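Local coordinates for N5-carboxyaminoimidazole ribonucleotide synthetase (Bacillus anthracis, PDB 3QFF), which probably catalyses the ATP-dependent carboxylation of 5-aminoimidazole ribonucleotide to its N5-carboxy form, using bicarbonate, in purine biosynthesis, at residues N222-P230 with L312-L322; S62-Q70 with F83-L94. All coordinates share one frame; numbering follows the deposited sequence.

Contact 1. Residues N222-P230 with L312-L322; sequences NILHESIVP and LLKPVVMVNIL. With ADP (adenosine-5'-diphosphate), chain C.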
loop_
_atom_site.group_PDB
_atom_site.type_symbol
_atom_site.label_atom_id
_atom_site.label_comp_id
_atom_site.label_asym_id
_atom_site.label_seq_id
_atom_site.Cartn_x
_atom_site.Cartn_y
_atom_site.Cartn_z
ATOM N N ASN A 222 -1.828 -22.904 18.453
ATOM C CA ASN A 222 -1.419 -23.213 17.075
ATOM C C ASN A 222 -1.878 -22.206 16.015
ATOM O O ASN A 222 -2.070 -22.553 14.843
ATOM C CB ASN A 222 -1.795 -24.649 16.690
ATOM C CG ASN A 222 -0.647 -25.632 16.906
ATOM O OD1 ASN A 222 0.254 -25.399 17.725
ATOM N ND2 ASN A 222 -0.669 -26.735 16.157
ATOM N N ILE A 223 -2.067 -20.960 16.449
ATOM C CA ILE A 223 -2.366 -19.847 15.545
ATOM C C ILE A 223 -1.335 -18.766 15.815
ATOM O O ILE A 223 -0.949 -18.543 16.972
ATOM C CB ILE A 223 -3.797 -19.291 15.753
ATOM C CG1 ILE A 223 -4.835 -20.391 15.514
ATOM C CG2 ILE A 223 -4.085 -18.106 14.793
ATOM C CD1 ILE A 223 -6.221 -20.016 15.958
ATOM N N LEU A 224 -0.872 -18.103 14.754
ATOM C CA LEU A 224 0.066 -16.997 14.928
ATOM C C LEU A 224 -0.563 -15.856 15.727
ATOM O O LEU A 224 -1.693 -15.446 15.464
ATOM C CB LEU A 224 0.602 -16.493 13.576
ATOM C CG LEU A 224 1.665 -15.388 13.590
ATOM C CD1 LEU A 224 2.944 -15.830 14.326
ATOM C CD2 LEU A 224 1.999 -14.940 12.154
ATOM N N HIS A 225 0.185 -15.369 16.709
ATOM C CA HIS A 225 -0.247 -14.258 17.552
ATOM C C HIS A 225 0.514 -12.995 17.136
ATOM O O HIS A 225 -0.101 -12.027 16.689
ATOM C CB HIS A 225 -0.022 -14.592 19.040
ATOM C CG HIS A 225 -0.163 -13.422 19.969
ATOM N ND1 HIS A 225 -1.240 -12.562 19.936
ATOM C CD2 HIS A 225 0.632 -12.987 20.977
ATOM C CE1 HIS A 225 -1.089 -11.631 20.863
ATOM N NE2 HIS A 225 0.037 -11.869 21.512
ATOM N N GLU A 226 1.841 -13.038 17.274
ATOM C CA GLU A 226 2.739 -11.925 16.966
ATOM C C GLU A 226 3.928 -12.334 16.089
ATOM O O GLU A 226 4.460 -13.443 16.234
ATOM C CB GLU A 226 3.282 -11.304 18.252
ATOM C CG GLU A 226 2.268 -10.433 18.979
ATOM C CD GLU A 226 2.746 -9.952 20.342
ATOM O OE1 GLU A 226 3.590 -10.639 20.972
ATOM O OE2 GLU A 226 2.260 -8.887 20.785
ATOM N N SER A 227 4.331 -11.432 15.191
ATOM C CA SER A 227 5.629 -11.507 14.515
ATOM C C SER A 227 6.456 -10.285 14.887
ATOM O O SER A 227 5.978 -9.142 14.831
ATOM C CB SER A 227 5.497 -11.578 12.994
ATOM O OG SER A 227 4.713 -12.680 12.627
ATOM N N ILE A 228 7.701 -10.530 15.251
ATOM C CA ILE A 228 8.560 -9.480 15.762
ATOM C C ILE A 228 9.771 -9.362 14.862
ATOM O O ILE A 228 10.455 -10.351 14.619
ATOM C CB ILE A 228 9.042 -9.817 17.178
ATOM C CG1 ILE A 228 7.860 -10.079 18.125
ATOM C CG2 ILE A 228 9.968 -8.723 17.690
ATOM C CD1 ILE A 228 8.269 -10.860 19.433
ATOM N N VAL A 229 10.044 -8.150 14.386
ATOM C CA VAL A 229 11.113 -7.924 13.434
ATOM C C VAL A 229 11.850 -6.634 13.811
ATOM O O VAL A 229 11.226 -5.575 13.906
ATOM C CB VAL A 229 10.562 -7.808 11.991
ATOM C CG1 VAL A 229 11.672 -8.006 10.965
ATOM C CG2 VAL A 229 9.431 -8.813 11.759
ATOM N N PRO A 230 13.181 -6.703 14.007
ATOM C CA PRO A 230 14.077 -7.860 13.848
ATOM C C PRO A 230 13.821 -8.934 14.902
ATOM O O PRO A 230 13.474 -8.617 16.043
ATOM C CB PRO A 230 15.480 -7.251 14.032
ATOM C CG PRO A 230 15.285 -5.749 13.882
ATOM C CD PRO A 230 13.918 -5.498 14.423
ATOM N N LEU A 312 14.476 -3.484 6.046
ATOM C CA LEU A 312 13.633 -3.138 7.174
ATOM C C LEU A 312 13.835 -1.649 7.465
ATOM O O LEU A 312 14.938 -1.227 7.832
ATOM C CB LEU A 312 13.981 -3.971 8.412
ATOM C CG LEU A 312 13.009 -3.744 9.587
ATOM C CD1 LEU A 312 11.625 -4.337 9.296
ATOM C CD2 LEU A 312 13.548 -4.283 10.871
ATOM N N LEU A 313 12.770 -0.870 7.293
ATOM C CA LEU A 313 12.838 0.580 7.453
ATOM C C LEU A 313 12.497 1.037 8.869
ATOM O O LEU A 313 12.920 2.109 9.288
ATOM C CB LEU A 313 11.936 1.279 6.427
ATOM C CG LEU A 313 12.269 1.055 4.945
ATOM C CD1 LEU A 313 11.323 1.864 4.060
ATOM C CD2 LEU A 313 13.727 1.395 4.637
ATOM N N LYS A 314 11.732 0.226 9.593
ATOM C CA LYS A 314 11.448 0.456 11.015
ATOM C C LYS A 314 11.147 -0.876 11.706
ATOM O O LYS A 314 10.550 -1.763 11.091
ATOM C CB LYS A 314 10.263 1.431 11.180
ATOM C CG LYS A 314 10.111 2.049 12.601
ATOM C CD LYS A 314 9.742 3.529 12.531
ATOM C CE LYS A 314 9.204 4.052 13.869
ATOM N NZ LYS A 314 8.692 5.456 13.721
ATOM N N PRO A 315 11.550 -1.025 12.990
ATOM C CA PRO A 315 11.164 -2.228 13.733
ATOM C C PRO A 315 9.635 -2.322 13.918
ATOM O O PRO A 315 8.951 -1.297 14.013
ATOM C CB PRO A 315 11.899 -2.067 15.075
ATOM C CG PRO A 315 13.072 -1.182 14.762
ATOM C CD PRO A 315 12.541 -0.216 13.728
ATOM N N VAL A 316 9.111 -3.544 13.955
ATOM C CA VAL A 316 7.675 -3.764 13.889
ATOM C C VAL A 316 7.247 -4.983 14.700
ATOM O O VAL A 316 7.974 -5.987 14.793
ATOM C CB VAL A 316 7.191 -3.877 12.388
ATOM C CG1 VAL A 316 7.991 -4.952 11.628
ATOM C CG2 VAL A 316 5.657 -4.148 12.282
ATOM N N VAL A 317 6.073 -4.886 15.307
ATOM C CA VAL A 317 5.385 -6.060 15.841
ATOM C C VAL A 317 4.063 -6.159 15.126
ATOM O O VAL A 317 3.214 -5.257 15.236
ATOM C CB VAL A 317 5.150 -5.969 17.387
ATOM C CG1 VAL A 317 4.283 -7.119 17.887
ATOM C CG2 VAL A 317 6.491 -5.969 18.110
ATOM N N MET A 318 3.886 -7.247 14.381
ATOM C CA MET A 318 2.596 -7.542 13.804
ATOM C C MET A 318 1.788 -8.312 14.835
ATOM O O MET A 318 2.316 -9.249 15.456
ATOM C CB MET A 318 2.724 -8.385 12.534
ATOM C CG MET A 318 1.359 -8.584 11.870
ATOM S SD MET A 318 1.031 -10.220 11.245
ATOM C CE MET A 318 0.968 -11.216 12.746
ATOM N N VAL A 319 0.539 -7.898 15.052
ATOM C CA VAL A 319 -0.370 -8.669 15.901
ATOM C C VAL A 319 -1.588 -9.106 15.113
ATOM O O VAL A 319 -2.228 -8.294 14.446
ATOM C CB VAL A 319 -0.843 -7.884 17.153
ATOM C CG1 VAL A 319 -1.380 -8.872 18.206
ATOM C CG2 VAL A 319 0.285 -7.095 17.743
ATOM N N ASN A 320 -1.917 -10.392 15.179
ATOM C CA ASN A 320 -3.114 -10.891 14.515
ATOM C C ASN A 320 -4.410 -10.463 15.197
ATOM O O ASN A 320 -4.476 -10.437 16.427
ATOM C CB ASN A 320 -3.095 -12.432 14.431
ATOM C CG ASN A 320 -2.633 -12.946 13.080
ATOM O OD1 ASN A 320 -2.447 -12.187 12.124
ATOM N ND2 ASN A 320 -2.463 -14.258 12.989
ATOM N N ILE A 321 -5.421 -10.156 14.376
ATOM C CA ILE A 321 -6.780 -9.850 14.832
ATOM C C ILE A 321 -7.725 -10.988 14.448
ATOM O O ILE A 321 -8.132 -11.135 13.295
ATOM C CB ILE A 321 -7.293 -8.478 14.303
ATOM C CG1 ILE A 321 -6.315 -7.365 14.698
ATOM C CG2 ILE A 321 -8.738 -8.167 14.806
ATOM C CD1 ILE A 321 -6.424 -6.118 13.838
ATOM N N LEU A 322 -8.061 -11.803 15.443
ATOM C CA LEU A 322 -9.008 -12.907 15.252
ATOM C C LEU A 322 -10.428 -12.410 15.500
ATOM O O LEU A 322 -10.617 -11.283 15.952
ATOM C CB LEU A 322 -8.658 -14.083 16.179
ATOM C CG LEU A 322 -7.185 -14.556 16.201
ATOM C CD1 LEU A 322 -7.026 -15.790 17.122
ATOM C CD2 LEU A 322 -6.702 -14.882 14.795
HETATM P PB ADP C . 0.882 -26.523 11.854
HETATM O O1B ADP C . -0.485 -26.858 12.403
HETATM O O2B ADP C . 1.075 -26.986 10.426
HETATM O O3B ADP C . 1.296 -25.093 12.113
HETATM P PA ADP C . 3.471 -27.242 12.990
HETATM O O1A ADP C . 3.895 -25.845 12.586
HETATM O O2A ADP C . 4.219 -28.446 12.463
HETATM O O3A ADP C . 1.885 -27.461 12.722
HETATM O "O5'" ADP C . 3.560 -27.335 14.592
HETATM C "C5'" ADP C . 2.702 -26.533 15.401
HETATM C "C4'" ADP C . 3.451 -26.099 16.652
HETATM O "O4'" ADP C . 3.886 -27.257 17.367
HETATM C "C3'" ADP C . 4.700 -25.298 16.319
HETATM O "O3'" ADP C . 4.444 -23.892 16.385
HETATM C "C2'" ADP C . 5.715 -25.741 17.354
HETATM O "O2'" ADP C . 5.708 -24.836 18.460
HETATM C "C1'" ADP C . 5.231 -27.102 17.830
HETATM N N9 ADP C . 6.094 -28.178 17.268
HETATM C C8 ADP C . 5.883 -28.840 16.109
HETATM N N7 ADP C . 6.853 -29.761 15.884
HETATM C C5 ADP C . 7.712 -29.704 16.915
HETATM C C6 ADP C . 8.961 -30.407 17.305
HETATM N N6 ADP C . 9.494 -31.382 16.525
HETATM N N1 ADP C . 9.549 -30.037 18.470
HETATM C C2 ADP C . 9.037 -29.071 19.256
HETATM N N3 ADP C . 7.911 -28.397 18.961
HETATM C C4 ADP C . 7.211 -28.662 17.827
HETATM O O HOH W 1 -3.681 -12.617 17.977
#
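S227 and M318 face each other as a hydrogen-bonded pair in an antiparallel ladder, where strand 223-229 of the ATP-grasp region meets strand 316-322 of the C-terminal region within one continuous sheet. M318 N donates its N-H to S227 O, 2.9 Å away, and M318 O takes the S227 N-H in return; V229 and V316 repeat the pattern two residues along, past the non-hydrogen-bonded pair I228-V317. On the face of S227 and V229, M318, its chain bent at chi3 (66°), sets CE as a bump into the hollow between L224 CD2, 3.9 Å away, and S227 OG, whose hydrogen bond goes to N217. Further along, V229 CG1 meets L312 CD1 at 4.0 Å, while L312 CD2 fills the angle beside the ring of P230, held there by a cis peptide. The other face carries E226, its aliphatic part lying along V319 and crossing V317, with helix 365-374 packed over it. N320 N donates to H225 O, 173° at the hydrogen. At the far end I223 CG2 and L322 CD2 approach tip to tip. On its other edge strand 223-229 pairs with strand 209-220, where H225 and E226 both face I218, a classic beta bulge. With CG anti to its backbone N (chi1 168°), the H225 ring sets CE1 3.8 Å from V319 CG1, and a water at its edge joins ND1 to N320 O.

Contact 2. Residues S62-Q70 with F83-L94; sequences SYDDLKAIQ and FENIDYRCLQWL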
loop_
_atom_site.group_PDB
_atom_site.type_symbol
_atom_site.label_atom_id
_atom_site.label_comp_id
_atom_site.label_asym_id
_atom_site.label_seq_id
_atom_site.Cartn_x
_atom_site.Cartn_y
_atom_site.Cartn_z
ATOM N N SER A 62 -16.375 -23.920 -6.909
ATOM C CA SER A 62 -15.519 -24.821 -6.128
ATOM C C SER A 62 -14.102 -24.867 -6.680
ATOM O O SER A 62 -13.893 -24.745 -7.887
ATOM C CB SER A 62 -16.065 -26.262 -6.150
ATOM O OG SER A 62 -17.358 -26.348 -5.590
ATOM N N TYR A 63 -13.136 -25.104 -5.798
ATOM C CA TYR A 63 -11.736 -25.184 -6.215
ATOM C C TYR A 63 -11.416 -26.424 -7.075
ATOM O O TYR A 63 -10.359 -26.471 -7.721
ATOM C CB TYR A 63 -10.799 -25.140 -5.005
ATOM C CG TYR A 63 -10.841 -23.859 -4.189
ATOM C CD1 TYR A 63 -11.120 -23.898 -2.817
ATOM C CD2 TYR A 63 -10.570 -22.615 -4.780
ATOM C CE1 TYR A 63 -11.137 -22.730 -2.051
ATOM C CE2 TYR A 63 -10.598 -21.441 -4.030
ATOM C CZ TYR A 63 -10.876 -21.504 -2.666
ATOM O OH TYR A 63 -10.903 -20.351 -1.913
ATOM N N ASP A 64 -12.304 -27.418 -7.067
ATOM C CA ASP A 64 -12.111 -28.642 -7.867
ATOM C C ASP A 64 -12.943 -28.646 -9.151
ATOM O O ASP A 64 -12.965 -29.640 -9.884
ATOM C CB ASP A 64 -12.401 -29.906 -7.033
ATOM C CG ASP A 64 -13.819 -29.931 -6.479
ATOM O OD1 ASP A 64 -14.113 -30.812 -5.649
ATOM O OD2 ASP A 64 -14.645 -29.070 -6.865
ATOM N N ASP A 65 -13.619 -27.528 -9.418
ATOM C CA ASP A 65 -14.466 -27.365 -10.594
ATOM C C ASP A 65 -13.588 -26.955 -11.779
ATOM O O ASP A 65 -13.295 -25.764 -11.967
ATOM C CB ASP A 65 -15.554 -26.320 -10.284
ATOM C CG ASP A 65 -16.515 -26.076 -11.442
ATOM O OD1 ASP A 65 -17.499 -25.332 -11.228
ATOM O OD2 ASP A 65 -16.296 -26.593 -12.557
ATOM N N LEU A 66 -13.156 -27.944 -12.565
ATOM C CA LEU A 66 -12.168 -27.704 -13.624
ATOM C C LEU A 66 -12.641 -26.692 -14.674
ATOM O O LEU A 66 -11.850 -25.884 -15.123
ATOM C CB LEU A 66 -11.669 -29.009 -14.276
ATOM C CG LEU A 66 -10.783 -28.903 -15.539
ATOM C CD1 LEU A 66 -9.445 -28.196 -15.281
ATOM C CD2 LEU A 66 -10.546 -30.267 -16.167
ATOM N N LYS A 67 -13.926 -26.726 -15.026
ATOM C CA LYS A 67 -14.514 -25.748 -15.952
ATOM C C LYS A 67 -14.360 -24.305 -15.455
ATOM O O LYS A 67 -14.052 -23.405 -16.235
ATOM C CB LYS A 67 -16.000 -26.043 -16.216
ATOM C CG LYS A 67 -16.308 -27.468 -16.698
ATOM C CD LYS A 67 -16.251 -27.621 -18.207
ATOM C CE LYS A 67 -17.244 -28.697 -18.673
ATOM N NZ LYS A 67 -16.871 -29.262 -19.997
ATOM N N ALA A 68 -14.594 -24.086 -14.168
ATOM C CA ALA A 68 -14.443 -22.745 -13.586
ATOM C C ALA A 68 -12.971 -22.321 -13.555
ATOM O O ALA A 68 -12.651 -21.194 -13.906
ATOM C CB ALA A 68 -15.054 -22.695 -12.194
ATOM N N ILE A 69 -12.090 -23.230 -13.136
ATOM C CA ILE A 69 -10.639 -23.018 -13.177
ATOM C C ILE A 69 -10.211 -22.616 -14.604
ATOM O O ILE A 69 -9.397 -21.701 -14.792
ATOM C CB ILE A 69 -9.864 -24.301 -12.708
ATOM C CG1 ILE A 69 -9.950 -24.496 -11.181
ATOM C CG2 ILE A 69 -8.394 -24.277 -13.158
ATOM C CD1 ILE A 69 -9.299 -23.380 -10.364
ATOM N N GLN A 70 -10.782 -23.308 -15.593
ATOM C CA GLN A 70 -10.530 -23.025 -16.998
ATOM C C GLN A 70 -11.024 -21.641 -17.385
ATOM O O GLN A 70 -10.343 -20.934 -18.117
ATOM C CB GLN A 70 -11.153 -24.101 -17.899
ATOM C CG GLN A 70 -10.299 -25.367 -17.973
ATOM C CD GLN A 70 -11.002 -26.545 -18.626
ATOM O OE1 GLN A 70 -12.204 -26.514 -18.874
ATOM N NE2 GLN A 70 -10.243 -27.598 -18.897
ATOM N N PHE A 83 -5.123 -20.401 -2.432
ATOM C CA PHE A 83 -5.587 -21.711 -2.001
ATOM C C PHE A 83 -4.606 -22.757 -2.506
ATOM O O PHE A 83 -4.274 -22.786 -3.690
ATOM C CB PHE A 83 -7.003 -21.983 -2.502
ATOM C CG PHE A 83 -7.536 -23.341 -2.104
ATOM C CD1 PHE A 83 -7.669 -24.357 -3.059
ATOM C CD2 PHE A 83 -7.875 -23.610 -0.775
ATOM C CE1 PHE A 83 -8.154 -25.627 -2.697
ATOM C CE2 PHE A 83 -8.360 -24.880 -0.401
ATOM C CZ PHE A 83 -8.500 -25.886 -1.370
ATOM N N GLU A 84 -4.130 -23.592 -1.586
ATOM C CA GLU A 84 -3.024 -24.503 -1.860
ATOM C C GLU A 84 -3.461 -25.910 -2.279
ATOM O O GLU A 84 -2.731 -26.596 -3.005
ATOM C CB GLU A 84 -2.105 -24.599 -0.646
ATOM C CG GLU A 84 -1.240 -23.375 -0.414
ATOM C CD GLU A 84 -0.609 -23.383 0.960
ATOM O OE1 GLU A 84 0.617 -23.561 1.042
ATOM O OE2 GLU A 84 -1.338 -23.219 1.962
ATOM N N ASN A 85 -4.644 -26.331 -1.838
ATOM C CA ASN A 85 -5.076 -27.706 -2.055
ATOM C C ASN A 85 -5.765 -27.925 -3.411
ATOM O O ASN A 85 -6.804 -28.563 -3.495
ATOM C CB ASN A 85 -5.930 -28.211 -0.875
ATOM C CG ASN A 85 -6.080 -29.733 -0.870
ATOM O OD1 ASN A 85 -5.133 -30.467 -1.162
ATOM N ND2 ASN A 85 -7.287 -30.209 -0.556
ATOM N N ILE A 86 -5.160 -27.384 -4.467
ATOM C CA ILE A 86 -5.635 -27.576 -5.833
ATOM C C ILE A 86 -5.233 -28.993 -6.248
ATOM O O ILE A 86 -4.084 -29.386 -6.056
ATOM C CB ILE A 86 -4.997 -26.543 -6.797
ATOM C CG1 ILE A 86 -5.260 -25.104 -6.321
ATOM C CG2 ILE A 86 -5.497 -26.752 -8.241
ATOM C CD1 ILE A 86 -4.427 -24.048 -7.071
ATOM N N ASP A 87 -6.159 -29.774 -6.783
ATOM C CA ASP A 87 -5.785 -31.143 -7.159
ATOM C C ASP A 87 -4.916 -31.189 -8.430
ATOM O O ASP A 87 -4.820 -30.207 -9.178
ATOM C CB ASP A 87 -6.994 -32.093 -7.197
ATOM C CG ASP A 87 -7.967 -31.774 -8.309
ATOM O OD1 ASP A 87 -9.187 -31.970 -8.102
ATOM O OD2 ASP A 87 -7.521 -31.339 -9.386
ATOM N N TYR A 88 -4.257 -32.318 -8.647
ATOM C CA TYR A 88 -3.314 -32.433 -9.750
ATOM C C TYR A 88 -3.885 -32.197 -11.146
ATOM O O TYR A 88 -3.204 -31.600 -11.959
ATOM C CB TYR A 88 -2.603 -33.783 -9.720
ATOM C CG TYR A 88 -1.655 -33.991 -8.557
ATOM C CD1 TYR A 88 -1.471 -35.261 -8.029
ATOM C CD2 TYR A 88 -0.935 -32.929 -7.988
ATOM C CE1 TYR A 88 -0.603 -35.492 -6.978
ATOM C CE2 TYR A 88 -0.058 -33.153 -6.921
ATOM C CZ TYR A 88 0.095 -34.451 -6.428
ATOM O OH TYR A 88 0.932 -34.739 -5.381
ATOM N N ARG A 89 -5.103 -32.658 -11.438
ATOM C CA ARG A 89 -5.658 -32.451 -12.787
ATOM C C ARG A 89 -5.852 -30.967 -13.131
ATOM O O ARG A 89 -5.669 -30.566 -14.280
ATOM C CB ARG A 89 -6.946 -33.259 -13.045
ATOM C CG ARG A 89 -8.146 -32.908 -12.178
ATOM C CD ARG A 89 -9.251 -33.919 -12.350
ATOM N NE ARG A 89 -9.924 -33.832 -13.649
ATOM C CZ ARG A 89 -11.145 -33.330 -13.826
ATOM N NH1 ARG A 89 -11.825 -32.845 -12.791
ATOM N NH2 ARG A 89 -11.691 -33.315 -15.037
ATOM N N CYS A 90 -6.209 -30.171 -12.128
ATOM C CA CYS A 90 -6.379 -28.732 -12.287
ATOM C C CYS A 90 -5.021 -28.036 -12.352
ATOM O O CYS A 90 -4.829 -27.157 -13.190
ATOM C CB CYS A 90 -7.253 -28.155 -11.155
ATOM S SG CYS A 90 -9.035 -28.642 -11.226
ATOM N N LEU A 91 -4.071 -28.449 -11.501
ATOM C CA LEU A 91 -2.713 -27.876 -11.542
ATOM C C LEU A 91 -2.010 -28.141 -12.869
ATOM O O LEU A 91 -1.401 -27.225 -13.430
ATOM C CB LEU A 91 -1.837 -28.374 -10.386
ATOM C CG LEU A 91 -2.101 -27.800 -8.989
ATOM C CD1 LEU A 91 -1.318 -28.603 -7.946
ATOM C CD2 LEU A 91 -1.735 -26.313 -8.923
ATOM N N GLN A 92 -2.107 -29.381 -13.380
ATOM C CA GLN A 92 -1.479 -29.701 -14.661
ATOM C C GLN A 92 -2.138 -28.902 -15.784
ATOM O O GLN A 92 -1.451 -28.389 -16.674
ATOM C CB GLN A 92 -1.539 -31.203 -14.987
ATOM C CG GLN A 92 -0.786 -31.551 -16.276
ATOM C CD GLN A 92 -0.652 -33.051 -16.518
ATOM O OE1 GLN A 92 0.378 -33.649 -16.210
ATOM N NE2 GLN A 92 -1.690 -33.655 -17.076
ATOM N N TRP A 93 -3.464 -28.794 -15.746
ATOM C CA TRP A 93 -4.150 -28.041 -16.794
ATOM C C TRP A 93 -3.619 -26.599 -16.853
ATOM O O TRP A 93 -3.213 -26.111 -17.918
ATOM C CB TRP A 93 -5.669 -28.071 -16.640
ATOM C CG TRP A 93 -6.309 -27.583 -17.899
ATOM C CD1 TRP A 93 -6.655 -28.333 -18.998
ATOM C CD2 TRP A 93 -6.612 -26.226 -18.227
ATOM N NE1 TRP A 93 -7.178 -27.521 -19.978
ATOM C CE2 TRP A 93 -7.163 -26.222 -19.529
ATOM C CE3 TRP A 93 -6.482 -25.008 -17.539
ATOM C CZ2 TRP A 93 -7.587 -25.047 -20.161
ATOM C CZ3 TRP A 93 -6.905 -23.837 -18.170
ATOM C CH2 TRP A 93 -7.442 -23.867 -19.469
ATOM N N LEU A 94 -3.597 -25.945 -15.699
ATOM C CA LEU A 94 -3.102 -24.568 -15.587
ATOM C C LEU A 94 -1.658 -24.430 -16.046
ATOM O O LEU A 94 -1.330 -23.529 -16.828
ATOM C CB LEU A 94 -3.211 -24.095 -14.142
ATOM C CG LEU A 94 -4.635 -23.833 -13.675
ATOM C CD1 LEU A 94 -4.693 -23.893 -12.157
ATOM C CD2 LEU A 94 -5.111 -22.489 -14.207
HETATM O O HOH W 2 -8.695 -28.478 -7.187
HETATM O O HOH W 3 -10.722 -31.562 -10.148
HETATM O O HOH W 4 -14.062 -30.732 -12.680
#
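Y63 and F83 form an offset stack, centroids 3.8 Å apart and planes 11° from parallel, in the Rossmann-like preATP-grasp domain. F83 slides far enough that Y63 CD1 sits over the centre of its ring, while F83 CB lies over the face of the tyrosine; the backbone N of N85 comes over the opposite face of F83. This is the tight end, backed by I20 of the central parallel sheet. The contact continues between helices 66-74 and 88-97, whose short segments run 10.3 Å apart at -24°. C90 SG fits between L66 CB and I69 CG1, and I69 CG2 presses on L94 CG, 3.8 Å away, and both its methyls. Q70 lays CG over the six-membered ring of W93, 3.4 Å from its centroid. Its amide follows across the indole with the planes 55° apart, and L66 CD1 reaches W93 CB.

The solvent side is looser and bridged by water. R89 bends back at chi3 to put one guanidinium face over L66 CD2, 3.4 Å from NH2. One water links D64 O, D87 OD1 and R89 NH1; a second joins L66 N to the same NH1, and a third spans Y63 O and D87 N. At the N-cap, D87 OD2 accepts from C90 N. Apolar and ring-face contacts join the segments directly; at the rim three waters carry the polar links.

The two contacts lie on opposite sides of the chain's centre, 32 Å between their centres and about 13 Å at the nearest atoms, without touching. They follow in series: contact 2 closes within the N-terminal domain before contact 1 begins, and contact 1 spans 81 residues to tie the ATP-grasp region to the C-terminal one. ADP lies between them: N222, ahead of strand 223-229, brings OD1 to 3.4 Å from ADP C4' of the ribose, and the diphosphate is turned toward E84 of contact 2, whose OE2 is 9.6 Å from ADP O2B. N222 ND2 is hydrogen-bonded to D160 O; K153 and N273 are among the residues bonding the nucleotide. E84 forms a salt bridge to R278.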